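Local coordinates for protein thiamine pyrophosphokinase (Saccharomyces cerevisiae, PDB 1IG0) that transfers a pyrophosphate group from ATP to thiamine, making thiamine diphosphate and AMP, as the only yeast enzyme able to do so, at residues 117-122 and 163-168; 66-71 and 128-133; 258-263 and 275-280; 229-234 and 301-306. One frame throughout, in Å; residues are numbered along the deposited sequence.

Interaction 1. Residues 117-122 and 163-168; sequences IKQTTQ and KGIHTL. With VIB (3-(4-amino-2-methyl-pyrimidin-5-ylmethyl)-5-(2-hydroxy-ethyl)-4-methyl-thiazol-3-ium), chain D.
The carboxamide of Gln119 is held at both of its polar ends, and OE1 takes the backbone N-H of Ile165 at 3.0 Å from Ile165 N to Gln119 OE1. That donor stands above the plane of the amide carbonyl. The amide's NE2 has two carbonyl partners: it gives a hydrogen bond to the oxygen of its own neighbour, 2.8 Å from Gln119 NE2 to Lys118 O, and another to the oxygen of Glu160, which together should keep the group from turning. The bend at the second torsion (chi2 -72°) brings Gln119 CD against the helix, 3.7 Å from Ile165 CG1, with the two side chains crossing at about a right angle. Farther back on the strand, Ile117 CG2 approaches Ile165 CG1 at 4.2 Å. Strand 115-118 is an outermost strand of the large sheet, at the end that belongs to the alpha-beta-alpha catalytic domain, and here it passes the first turn of helix 164-175, for which Lys163 is the N-cap residue. The positive end of that helix probably polarises the amide carbonyl. A leucine in place of Gln119 would probably leave the N-H of Ile165 without its acceptor and Glu160 O without the side-chain donor that now reaches it. Past the strand, Thr121 CB and Lys163 CB come within 4.4 Å, and the chain then runs on to the thiamine. There the amino group of the pyrimidine donates to the backbone, 3.0 Å from N4A of the ligand to Gln122 O, while Ser285 of the second subunit also hydrogen-bonds the ligand.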
loop_
_atom_site.group_PDB
_atom_site.type_symbol
_atom_site.label_atom_id
_atom_site.label_comp_id
_atom_site.label_asym_id
_atom_site.label_seq_id
_atom_site.Cartn_x
_atom_site.Cartn_y
_atom_site.Cartn_z
ATOM N N ILE B 117 24.737 -13.313 -6.097
ATOM C CA ILE B 117 25.542 -12.480 -5.210
ATOM C C ILE B 117 24.954 -12.411 -3.807
ATOM O O ILE B 117 23.791 -12.050 -3.625
ATOM C CB ILE B 117 25.658 -11.042 -5.763
ATOM C CG1 ILE B 117 26.256 -11.074 -7.173
ATOM C CG2 ILE B 117 26.515 -10.192 -4.835
ATOM C CD1 ILE B 117 26.235 -9.737 -7.874
ATOM N N LYS B 118 25.774 -12.751 -2.819
ATOM C CA LYS B 118 25.346 -12.729 -1.428
ATOM C C LYS B 118 25.762 -11.426 -0.746
ATOM O O LYS B 118 26.898 -10.972 -0.888
ATOM C CB LYS B 118 25.938 -13.933 -0.683
ATOM C CG LYS B 118 25.542 -14.048 0.787
ATOM C CD LYS B 118 25.922 -15.421 1.335
ATOM C CE LYS B 118 25.589 -15.567 2.813
ATOM N NZ LYS B 118 26.477 -14.739 3.671
ATOM N N GLN B 119 24.818 -10.826 -0.028
ATOM C CA GLN B 119 25.040 -9.585 0.714
ATOM C C GLN B 119 24.314 -9.764 2.043
ATOM O O GLN B 119 23.089 -9.879 2.078
ATOM C CB GLN B 119 24.471 -8.389 -0.056
ATOM C CG GLN B 119 25.244 -8.051 -1.325
ATOM C CD GLN B 119 26.595 -7.419 -1.036
ATOM O OE1 GLN B 119 26.695 -6.210 -0.819
ATOM N NE2 GLN B 119 27.640 -8.238 -1.017
ATOM N N THR B 120 25.071 -9.780 3.136
ATOM C CA THR B 120 24.505 -10.011 4.462
ATOM C C THR B 120 24.022 -8.808 5.268
ATOM O O THR B 120 23.310 -8.980 6.258
ATOM C CB THR B 120 25.507 -10.771 5.350
ATOM O OG1 THR B 120 26.634 -9.930 5.626
ATOM C CG2 THR B 120 25.991 -12.030 4.650
ATOM N N THR B 121 24.396 -7.598 4.865
ATOM C CA THR B 121 23.992 -6.416 5.620
ATOM C C THR B 121 22.490 -6.325 5.852
ATOM O O THR B 121 21.691 -6.486 4.929
ATOM C CB THR B 121 24.452 -5.111 4.940
ATOM O OG1 THR B 121 24.128 -3.999 5.784
ATOM C CG2 THR B 121 23.767 -4.936 3.590
ATOM N N GLN B 122 22.115 -6.070 7.101
ATOM C CA GLN B 122 20.715 -5.936 7.470
ATOM C C GLN B 122 20.361 -4.459 7.611
ATOM O O GLN B 122 19.380 -4.108 8.264
ATOM C CB GLN B 122 20.437 -6.659 8.790
ATOM C CG GLN B 122 20.570 -8.171 8.718
ATOM C CD GLN B 122 19.758 -8.771 7.586
ATOM O OE1 GLN B 122 20.275 -9.005 6.492
ATOM N NE2 GLN B 122 18.477 -9.009 7.839
ATOM N N LYS B 163 28.587 -5.645 2.582
ATOM C CA LYS B 163 27.976 -4.550 1.834
ATOM C C LYS B 163 28.768 -4.159 0.590
ATOM O O LYS B 163 28.724 -3.009 0.155
ATOM C CB LYS B 163 27.845 -3.340 2.759
ATOM C CG LYS B 163 29.156 -2.969 3.436
ATOM C CD LYS B 163 28.965 -1.909 4.502
ATOM C CE LYS B 163 30.271 -1.644 5.235
ATOM N NZ LYS B 163 30.101 -0.651 6.331
ATOM N N GLY B 164 29.483 -5.121 0.015
ATOM C CA GLY B 164 30.282 -4.850 -1.167
ATOM C C GLY B 164 29.575 -4.120 -2.297
ATOM O O GLY B 164 30.116 -3.163 -2.855
ATOM N N ILE B 165 28.372 -4.562 -2.648
ATOM C CA ILE B 165 27.632 -3.924 -3.731
ATOM C C ILE B 165 27.382 -2.444 -3.461
ATOM O O ILE B 165 27.432 -1.627 -4.380
ATOM C CB ILE B 165 26.279 -4.632 -3.986
ATOM C CG1 ILE B 165 26.523 -6.055 -4.501
ATOM C CG2 ILE B 165 25.462 -3.854 -5.013
ATOM C CD1 ILE B 165 27.233 -6.119 -5.851
ATOM N N HIS B 166 27.116 -2.093 -2.206
ATOM C CA HIS B 166 26.877 -0.696 -1.870
ATOM C C HIS B 166 28.184 0.086 -1.908
ATOM O O HIS B 166 28.222 1.220 -2.381
ATOM C CB HIS B 166 26.253 -0.551 -0.482
ATOM C CG HIS B 166 25.834 0.852 -0.161
ATOM N ND1 HIS B 166 24.757 1.464 -0.766
ATOM C CD2 HIS B 166 26.368 1.778 0.672
ATOM C CE1 HIS B 166 24.645 2.703 -0.323
ATOM N NE2 HIS B 166 25.612 2.919 0.551
ATOM N N THR B 167 29.254 -0.517 -1.402
ATOM C CA THR B 167 30.558 0.138 -1.398
ATOM C C THR B 167 30.990 0.424 -2.835
ATOM O O THR B 167 31.441 1.526 -3.154
ATOM C CB THR B 167 31.625 -0.748 -0.719
ATOM O OG1 THR B 167 31.194 -1.087 0.605
ATOM C CG2 THR B 167 32.960 -0.013 -0.642
ATOM N N LEU B 168 30.848 -0.576 -3.700
ATOM C CA LEU B 168 31.214 -0.431 -5.103
ATOM C C LEU B 168 30.320 0.601 -5.777
ATOM O O LEU B 168 30.783 1.393 -6.596
ATOM C CB LEU B 168 31.088 -1.770 -5.833
ATOM C CG LEU B 168 32.078 -2.868 -5.437
ATOM C CD1 LEU B 168 31.749 -4.154 -6.181
ATOM C CD2 LEU B 168 33.492 -2.414 -5.759
HETATM C CM2 VIB D . 16.037 1.778 12.037
HETATM N N4A VIB D . 18.652 -2.036 10.253
HETATM C CM4 VIB D . 16.266 -6.339 8.635
HETATM O O1 VIB D . 14.915 -5.358 4.061
HETATM C C7 VIB D . 15.181 -6.477 4.908
HETATM C C6 VIB D . 16.565 -6.299 5.580
HETATM C C2 VIB D . 16.517 -2.922 7.521
HETATM S S1 VIB D . 16.669 -3.390 5.801
HETATM C C5 VIB D . 16.533 -5.060 6.468
HETATM C C4 VIB D . 16.399 -5.060 7.818
HETATM N N3 VIB D . 16.399 -3.881 8.330
HETATM C C7A VIB D . 16.261 -3.622 9.793
HETATM C C4A VIB D . 17.400 -1.483 10.588
HETATM N N3A VIB D . 17.340 -0.182 11.127
HETATM C C2A VIB D . 16.102 0.389 11.464
HETATM N N1A VIB D . 14.922 -0.347 11.260
HETATM C C6A VIB D . 14.975 -1.649 10.720
HETATM C C5A VIB D . 16.212 -2.225 10.381
#

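Interaction 2. Residues 66-71 and 128-133; sequences VCADGA and TKCVNL
Cys130 reaches from helix 126-139 toward Val66 and Ala68 of strand 64-68, and its short side chain carries most of the contact. At its root, CB has Val66 CG1 as its nearest strand atom, 4.3 Å from Cys130 CB. With SG anti to the carbonyl carbon (chi1 -71°), the sulfur is carried onto the strand and settles against two residues that are two positions apart. The closer is Ala68, whose CB lies 3.6 Å from Cys130 SG. Val66 CG1 also touches Cys130 SG, at 3.9 Å. No hydrogen bond joins the two segments, and the sulfur is buried in apolar surroundings to which Leu42 and Ile95, from the strands on either side of 64-68, also contribute. One turn further along the helix, Leu133 adds a longer contact, CD2 to Val66 CG1 at 4.3 Å. Val66 thus meets two successive turns of the helix through one methyl group. The axes of the two short segments approach to 8.9 Å and run nearly antiparallel, 157° apart. Beyond Ala68 the strand ends in a type II' turn closed by a bond from Ala71 N to Ala68 O, with Asp69 at a position of this turn more often filled by glycine. Asp69 OD2 makes a weak hydrogen bond to Ser100. A helix packed through small and branched side chains onto the strands of a parallel sheet is characteristic of an alpha-beta-alpha domain, here the catalytic one, and at the end of this strand the Ala68 side chain comes within about 9 Å of a bound thiamine.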
loop_
_atom_site.group_PDB
_atom_site.type_symbol
_atom_site.label_atom_id
_atom_site.label_comp_id
_atom_site.label_asym_id
_atom_site.label_seq_id
_atom_site.Cartn_x
_atom_site.Cartn_y
_atom_site.Cartn_z
ATOM N N VAL B 66 16.521 -9.152 -12.827
ATOM C CA VAL B 66 17.097 -9.346 -11.504
ATOM C C VAL B 66 16.077 -9.876 -10.505
ATOM O O VAL B 66 14.933 -9.422 -10.468
ATOM C CB VAL B 66 17.680 -8.018 -10.959
ATOM C CG1 VAL B 66 18.198 -8.210 -9.541
ATOM C CG2 VAL B 66 18.801 -7.530 -11.870
ATOM N N CYS B 67 16.506 -10.844 -9.702
ATOM C CA CYS B 67 15.660 -11.435 -8.675
ATOM C C CYS B 67 16.179 -11.022 -7.306
ATOM O O CYS B 67 17.366 -11.179 -7.011
ATOM C CB CYS B 67 15.668 -12.962 -8.774
ATOM S SG CYS B 67 14.608 -13.644 -10.061
ATOM N N ALA B 68 15.292 -10.485 -6.477
ATOM C CA ALA B 68 15.671 -10.066 -5.135
ATOM C C ALA B 68 15.518 -11.226 -4.155
ATOM O O ALA B 68 14.410 -11.550 -3.723
ATOM C CB ALA B 68 14.815 -8.886 -4.688
ATOM N N ASP B 69 16.643 -11.853 -3.825
ATOM C CA ASP B 69 16.686 -12.971 -2.889
ATOM C C ASP B 69 15.580 -14.003 -3.105
ATOM O O ASP B 69 15.622 -14.772 -4.062
ATOM C CB ASP B 69 16.629 -12.441 -1.452
ATOM C CG ASP B 69 16.996 -13.495 -0.425
ATOM O OD1 ASP B 69 17.410 -14.602 -0.828
ATOM O OD2 ASP B 69 16.873 -13.215 0.785
ATOM N N GLY B 70 14.597 -14.016 -2.210
ATOM C CA GLY B 70 13.501 -14.966 -2.308
ATOM C C GLY B 70 12.739 -14.949 -3.622
ATOM O O GLY B 70 12.044 -15.912 -3.956
ATOM N N ALA B 71 12.861 -13.857 -4.369
ATOM C CA ALA B 71 12.179 -13.732 -5.652
ATOM C C ALA B 71 12.552 -14.881 -6.582
ATOM O O ALA B 71 11.801 -15.216 -7.500
ATOM C CB ALA B 71 12.533 -12.404 -6.298
ATOM N N THR B 128 17.220 -2.086 -2.375
ATOM C CA THR B 128 18.381 -1.211 -2.507
ATOM C C THR B 128 19.577 -1.996 -3.028
ATOM O O THR B 128 20.363 -1.485 -3.824
ATOM C CB THR B 128 18.750 -0.555 -1.163
ATOM O OG1 THR B 128 17.680 0.302 -0.747
ATOM C CG2 THR B 128 20.023 0.270 -1.302
ATOM N N LYS B 129 19.718 -3.239 -2.578
ATOM C CA LYS B 129 20.816 -4.085 -3.034
ATOM C C LYS B 129 20.683 -4.301 -4.544
ATOM O O LYS B 129 21.675 -4.309 -5.279
ATOM C CB LYS B 129 20.781 -5.438 -2.314
ATOM C CG LYS B 129 21.100 -5.383 -0.824
ATOM C CD LYS B 129 21.052 -6.774 -0.207
ATOM C CE LYS B 129 21.512 -6.765 1.244
ATOM N NZ LYS B 129 20.628 -5.963 2.136
ATOM N N CYS B 130 19.445 -4.465 -5.000
ATOM C CA CYS B 130 19.171 -4.686 -6.412
ATOM C C CYS B 130 19.451 -3.475 -7.291
ATOM O O CYS B 130 20.142 -3.592 -8.300
ATOM C CB CYS B 130 17.720 -5.135 -6.608
ATOM S SG CYS B 130 17.378 -6.813 -6.032
ATOM N N VAL B 131 18.920 -2.311 -6.922
ATOM C CA VAL B 131 19.140 -1.116 -7.729
ATOM C C VAL B 131 20.614 -0.716 -7.773
ATOM O O VAL B 131 21.094 -0.211 -8.791
ATOM C CB VAL B 131 18.286 0.079 -7.235
ATOM C CG1 VAL B 131 16.807 -0.209 -7.476
ATOM C CG2 VAL B 131 18.543 0.337 -5.767
ATOM N N ASN B 132 21.334 -0.932 -6.677
ATOM C CA ASN B 132 22.759 -0.616 -6.657
ATOM C C ASN B 132 23.436 -1.541 -7.664
ATOM O O ASN B 132 24.281 -1.114 -8.450
ATOM C CB ASN B 132 23.363 -0.856 -5.268
ATOM C CG ASN B 132 23.096 0.287 -4.304
ATOM O OD1 ASN B 132 23.553 0.265 -3.160
ATOM N ND2 ASN B 132 22.359 1.292 -4.762
ATOM N N LEU B 133 23.052 -2.813 -7.624
ATOM C CA LEU B 133 23.588 -3.825 -8.527
ATOM C C LEU B 133 23.267 -3.480 -9.975
ATOM O O LEU B 133 24.132 -3.549 -10.847
ATOM C CB LEU B 133 22.990 -5.192 -8.192
ATOM C CG LEU B 133 23.201 -6.305 -9.224
ATOM C CD1 LEU B 133 24.684 -6.618 -9.353
ATOM C CD2 LEU B 133 22.425 -7.545 -8.799
#

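Interaction 3. Residues 258-263 and 275-280; sequences EATLVK and WPTSVV
Thr260 and Thr277 face each other across an antiparallel pair, side by side and pointing the same way, and their methyls are pressed to 3.4 Å between Thr260 CG2 and Thr277 CG2, tighter than usual van der Waals contact. With OG1 anti to the backbone N (chi1 -174°), CG2 of both residues falls between the backbone N and the carbonyl carbon, where the two methyls meet. Each hydroxyl is engaged outside the pair, Thr260 with Asp302 and Thr277 with Arg283 O. On the same face Val262 CG2 fills in next to the threonines, 3.8 Å from Thr277 CG2. This methyl also lies at the edge of the Trp275 indole, near the ring plane, with Trp275 CE3 4.1 Å from Val262 CG2. Two hydrogen bonds join Thr260 to Thr277, and two more join Val262 to Trp275, the shortest being 2.8 Å from Val262 N to Trp275 O. The other face is looser and more open to solvent. There Leu261 and the exposed Pro276 form the non-hydrogen-bonded pair between these two bonded ones, and Leu261 CD1 rests on the pyrrolidine ring, 3.9 Å from Pro276 CG. Proline's missing N-H costs the ladder nothing there. Beyond the strands, Ala259 is exposed, yet its CB is pushed to 3.5 Å from Ser278 CB. The indole also makes a cation-pi interaction with Arg283 and touches a bound thiamine. A ladder with one face largely buried and the other more open to solvent is consistent with a beta sandwich, here the vitamin B1 binding domain, whose edge lines the thiamine pocket.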
loop_
_atom_site.group_PDB
_atom_site.type_symbol
_atom_site.label_atom_id
_atom_site.label_comp_id
_atom_site.label_asym_id
_atom_site.label_seq_id
_atom_site.Cartn_x
_atom_site.Cartn_y
_atom_site.Cartn_z
ATOM N N GLU B 258 4.699 13.039 1.807
ATOM C CA GLU B 258 4.746 14.479 2.015
ATOM C C GLU B 258 3.605 15.211 1.315
ATOM O O GLU B 258 3.308 14.954 0.149
ATOM C CB GLU B 258 6.110 15.029 1.564
ATOM C CG GLU B 258 6.127 15.818 0.261
ATOM C CD GLU B 258 7.515 16.347 -0.070
ATOM O OE1 GLU B 258 8.235 16.751 0.867
ATOM O OE2 GLU B 258 7.885 16.369 -1.262
ATOM N N ALA B 259 2.961 16.114 2.047
ATOM C CA ALA B 259 1.858 16.895 1.509
ATOM C C ALA B 259 2.392 17.857 0.461
ATOM O O ALA B 259 3.576 18.192 0.459
ATOM C CB ALA B 259 1.177 17.670 2.623
ATOM N N THR B 260 1.518 18.297 -0.436
ATOM C CA THR B 260 1.921 19.228 -1.475
ATOM C C THR B 260 0.711 19.999 -1.980
ATOM O O THR B 260 -0.357 19.976 -1.365
ATOM C CB THR B 260 2.603 18.495 -2.659
ATOM O OG1 THR B 260 3.118 19.455 -3.590
ATOM C CG2 THR B 260 1.614 17.576 -3.366
ATOM N N LEU B 261 0.885 20.681 -3.102
ATOM C CA LEU B 261 -0.179 21.474 -3.689
ATOM C C LEU B 261 -0.382 21.082 -5.143
ATOM O O LEU B 261 0.573 21.032 -5.916
ATOM C CB LEU B 261 0.181 22.961 -3.603
ATOM C CG LEU B 261 -0.772 23.996 -4.206
ATOM C CD1 LEU B 261 -2.067 24.050 -3.401
ATOM C CD2 LEU B 261 -0.094 25.362 -4.207
ATOM N N VAL B 262 -1.622 20.779 -5.508
ATOM C CA VAL B 262 -1.917 20.438 -6.890
ATOM C C VAL B 262 -2.271 21.766 -7.541
ATOM O O VAL B 262 -3.410 22.227 -7.466
ATOM C CB VAL B 262 -3.109 19.469 -7.012
ATOM C CG1 VAL B 262 -3.367 19.153 -8.479
ATOM C CG2 VAL B 262 -2.816 18.190 -6.244
ATOM N N LYS B 263 -1.274 22.390 -8.157
ATOM C CA LYS B 263 -1.466 23.680 -8.803
ATOM C C LYS B 263 -2.573 23.645 -9.847
ATOM O O LYS B 263 -3.409 24.550 -9.914
ATOM C CB LYS B 263 -0.160 24.144 -9.449
ATOM C CG LYS B 263 -0.286 25.470 -10.174
ATOM C CD LYS B 263 1.069 26.047 -10.542
ATOM C CE LYS B 263 0.904 27.395 -11.221
ATOM N NZ LYS B 263 0.010 28.283 -10.425
ATOM N N TRP B 275 -5.218 23.354 -5.315
ATOM C CA TRP B 275 -5.826 22.324 -4.482
ATOM C C TRP B 275 -4.817 21.623 -3.569
ATOM O O TRP B 275 -4.040 20.782 -4.023
ATOM C CB TRP B 275 -6.476 21.297 -5.411
ATOM C CG TRP B 275 -7.566 20.473 -4.822
ATOM C CD1 TRP B 275 -8.867 20.843 -4.642
ATOM C CD2 TRP B 275 -7.473 19.109 -4.394
ATOM N NE1 TRP B 275 -9.594 19.792 -4.139
ATOM C CE2 TRP B 275 -8.763 18.715 -3.978
ATOM C CE3 TRP B 275 -6.425 18.181 -4.328
ATOM C CZ2 TRP B 275 -9.034 17.429 -3.497
ATOM C CZ3 TRP B 275 -6.697 16.900 -3.851
ATOM C CH2 TRP B 275 -7.993 16.538 -3.442
ATOM N N PRO B 276 -4.812 21.964 -2.270
ATOM C CA PRO B 276 -3.871 21.323 -1.343
ATOM C C PRO B 276 -4.184 19.833 -1.214
ATOM O O PRO B 276 -5.350 19.448 -1.163
ATOM C CB PRO B 276 -4.116 22.069 -0.031
ATOM C CG PRO B 276 -4.585 23.416 -0.481
ATOM C CD PRO B 276 -5.528 23.066 -1.605
ATOM N N THR B 277 -3.152 18.996 -1.163
ATOM C CA THR B 277 -3.366 17.558 -1.037
ATOM C C THR B 277 -2.452 16.952 0.025
ATOM O O THR B 277 -1.258 17.254 0.078
ATOM C CB THR B 277 -3.143 16.836 -2.390
ATOM O OG1 THR B 277 -3.491 15.451 -2.260
ATOM C CG2 THR B 277 -1.689 16.967 -2.838
ATOM N N SER B 278 -3.024 16.102 0.871
ATOM C CA SER B 278 -2.271 15.461 1.943
ATOM C C SER B 278 -2.955 14.210 2.480
ATOM O O SER B 278 -4.174 14.182 2.649
ATOM C CB SER B 278 -2.065 16.445 3.096
ATOM O OG SER B 278 -1.649 15.767 4.269
ATOM N N VAL B 279 -2.163 13.179 2.750
ATOM C CA VAL B 279 -2.690 11.932 3.291
ATOM C C VAL B 279 -3.191 12.160 4.714
ATOM O O VAL B 279 -4.128 11.502 5.167
ATOM C CB VAL B 279 -1.601 10.828 3.311
ATOM C CG1 VAL B 279 -2.088 9.613 4.102
ATOM C CG2 VAL B 279 -1.251 10.423 1.890
ATOM N N VAL B 280 -2.569 13.106 5.409
ATOM C CA VAL B 280 -2.935 13.414 6.787
ATOM C C VAL B 280 -4.265 14.153 6.907
ATOM O O VAL B 280 -5.029 13.914 7.844
ATOM C CB VAL B 280 -1.834 14.251 7.479
ATOM C CG1 VAL B 280 -2.215 14.517 8.930
ATOM C CG2 VAL B 280 -0.495 13.515 7.398
#

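Interaction 4. Residues 229-234 and 301-306; sequences LIKKNG and KDDIIL
Ile230 and Leu306 form the apolar centre, crossing obliquely with Ile230 CG1 3.6 Å from Leu306 CB. Ile304, on the same face, brings CG1 to 3.9 Å from Ile230 CB. On the opposite face Leu229 CB meets Ile305 CD1 at 4.2 Å, and Tyr207 of helix 196-212 covers both residues. Two backbone hydrogen bonds pair Ile230 with Ile304. Moving outward, Leu229 CD2 lies against the methylene of Asp303, 3.7 Å from its CB, and the polar edge begins there. The Asp303 carboxylate divides its oxygens: OD1 accepts the backbone N-H of Lys232 (Lys232 N to Asp303 OD1, 2.8 Å), and OD2 makes a salt bridge with Lys231 NZ at 2.8 Å. Bends at chi2 and chi3 fold the Lys231 chain back alongside the aspartate, where NZ also bonds Ser210. An alanine in place of Asp303 would probably leave the Lys231 ammonium without its counter-charge and the Lys232 N-H without an acceptor. Strands 225-230 and 304-310 belong to the large sheet, whereas 235-238 and 295-300 belong to the five-stranded one, so this antiparallel pair ends where both strands' connections pass from one sheet to the other, as in a beta sandwich.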
loop_
_atom_site.group_PDB
_atom_site.type_symbol
_atom_site.label_atom_id
_atom_site.label_comp_id
_atom_site.label_asym_id
_atom_site.label_seq_id
_atom_site.Cartn_x
_atom_site.Cartn_y
_atom_site.Cartn_z
ATOM N N LEU B 229 6.232 7.719 -10.307
ATOM C CA LEU B 229 6.342 9.086 -9.823
ATOM C C LEU B 229 6.108 10.135 -10.898
ATOM O O LEU B 229 6.544 9.986 -12.041
ATOM C CB LEU B 229 7.714 9.302 -9.176
ATOM C CG LEU B 229 7.942 10.634 -8.455
ATOM C CD1 LEU B 229 8.916 10.434 -7.308
ATOM C CD2 LEU B 229 8.456 11.675 -9.435
ATOM N N ILE B 230 5.404 11.191 -10.508
ATOM C CA ILE B 230 5.100 12.312 -11.384
ATOM C C ILE B 230 5.929 13.507 -10.913
ATOM O O ILE B 230 5.769 13.978 -9.787
ATOM C CB ILE B 230 3.595 12.674 -11.315
ATOM C CG1 ILE B 230 2.770 11.595 -12.022
ATOM C CG2 ILE B 230 3.352 14.048 -11.922
ATOM C CD1 ILE B 230 3.092 11.443 -13.495
ATOM N N LYS B 231 6.825 13.983 -11.771
ATOM C CA LYS B 231 7.669 15.121 -11.424
ATOM C C LYS B 231 6.843 16.396 -11.275
ATOM O O LYS B 231 5.838 16.595 -11.959
ATOM C CB LYS B 231 8.752 15.326 -12.487
ATOM C CG LYS B 231 9.801 14.215 -12.562
ATOM C CD LYS B 231 11.033 14.498 -11.702
ATOM C CE LYS B 231 10.920 13.964 -10.275
ATOM N NZ LYS B 231 12.132 14.298 -9.454
ATOM N N LYS B 232 7.289 17.255 -10.369
ATOM C CA LYS B 232 6.634 18.522 -10.072
ATOM C C LYS B 232 6.675 19.514 -11.233
ATOM O O LYS B 232 7.393 19.318 -12.210
ATOM C CB LYS B 232 7.324 19.162 -8.868
ATOM C CG LYS B 232 8.814 19.379 -9.116
ATOM C CD LYS B 232 9.532 20.007 -7.936
ATOM C CE LYS B 232 11.009 20.184 -8.264
ATOM N NZ LYS B 232 11.766 20.849 -7.172
ATOM N N ASN B 233 5.888 20.578 -11.100
ATOM C CA ASN B 233 5.836 21.665 -12.073
ATOM C C ASN B 233 5.263 21.408 -13.466
ATOM O O ASN B 233 5.544 22.161 -14.399
ATOM C CB ASN B 233 7.230 22.275 -12.198
ATOM C CG ASN B 233 7.709 22.890 -10.897
ATOM O OD1 ASN B 233 8.910 23.020 -10.669
ATOM N ND2 ASN B 233 6.770 23.283 -10.040
ATOM N N GLY B 234 4.463 20.359 -13.618
ATOM C CA GLY B 234 3.856 20.108 -14.913
ATOM C C GLY B 234 4.326 18.903 -15.699
ATOM O O GLY B 234 5.389 18.932 -16.317
ATOM N N LYS B 301 3.286 21.034 -6.966
ATOM C CA LYS B 301 4.384 21.813 -6.399
ATOM C C LYS B 301 5.588 20.920 -6.112
ATOM O O LYS B 301 6.738 21.333 -6.272
ATOM C CB LYS B 301 3.920 22.487 -5.108
ATOM C CG LYS B 301 4.854 23.559 -4.581
ATOM C CD LYS B 301 4.356 24.075 -3.242
ATOM C CE LYS B 301 4.954 25.428 -2.911
ATOM N NZ LYS B 301 4.502 26.459 -3.885
ATOM N N ASP B 302 5.311 19.696 -5.673
ATOM C CA ASP B 302 6.355 18.724 -5.370
ATOM C C ASP B 302 6.002 17.413 -6.062
ATOM O O ASP B 302 4.849 17.204 -6.441
ATOM C CB ASP B 302 6.453 18.489 -3.860
ATOM C CG ASP B 302 6.589 19.780 -3.072
ATOM O OD1 ASP B 302 5.552 20.350 -2.677
ATOM O OD2 ASP B 302 7.734 20.229 -2.858
ATOM N N ASP B 303 6.983 16.533 -6.229
ATOM C CA ASP B 303 6.728 15.250 -6.877
ATOM C C ASP B 303 5.640 14.500 -6.122
ATOM O O ASP B 303 5.532 14.610 -4.900
ATOM C CB ASP B 303 7.987 14.373 -6.899
ATOM C CG ASP B 303 9.138 15.007 -7.653
ATOM O OD1 ASP B 303 8.891 15.894 -8.496
ATOM O OD2 ASP B 303 10.294 14.598 -7.409
ATOM N N ILE B 304 4.829 13.745 -6.852
ATOM C CA ILE B 304 3.776 12.953 -6.233
ATOM C C ILE B 304 3.741 11.584 -6.894
ATOM O O ILE B 304 4.325 11.384 -7.959
ATOM C CB ILE B 304 2.379 13.598 -6.392
ATOM C CG1 ILE B 304 1.958 13.587 -7.863
ATOM C CG2 ILE B 304 2.393 15.015 -5.842
ATOM C CD1 ILE B 304 0.458 13.773 -8.061
ATOM N N ILE B 305 3.059 10.640 -6.256
ATOM C CA ILE B 305 2.938 9.297 -6.800
ATOM C C ILE B 305 1.597 9.184 -7.510
ATOM O O ILE B 305 0.581 9.668 -7.014
ATOM C CB ILE B 305 2.989 8.227 -5.693
ATOM C CG1 ILE B 305 4.269 8.391 -4.867
ATOM C CG2 ILE B 305 2.923 6.835 -6.313
ATOM C CD1 ILE B 305 5.555 8.272 -5.674
ATOM N N LEU B 306 1.602 8.550 -8.676
ATOM C CA LEU B 306 0.382 8.365 -9.443
ATOM C C LEU B 306 0.167 6.879 -9.660
ATOM O O LEU B 306 1.109 6.139 -9.950
ATOM C CB LEU B 306 0.492 9.063 -10.801
ATOM C CG LEU B 306 -0.738 9.005 -11.706
ATOM C CD1 LEU B 306 -1.820 9.915 -11.157
ATOM C CD2 LEU B 306 -0.355 9.435 -13.106
#

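Interactions 1 and 2 share the catalytic half of the chain, their centres 11 Å apart, and touch directly: His166 ND1 meets Asn132 OD1 at 2.9 Å, and Thr121 O meets Lys129 NZ at 3.0 Å. Interactions 3 and 4 are likewise neighbours, joined through the backbone with Leu261 O 2.9 Å from Lys301 N. The two pairs lie far apart, interactions 1 and 3 having centres about 37 Å from each other. Interactions 1, 2 and 4 nevertheless all reach the ten-stranded sheet. Gln122 and Trp275 of one chain touch different thiamine molecules, because each site combines the catalytic part of one subunit with the vitamin-binding part of the other.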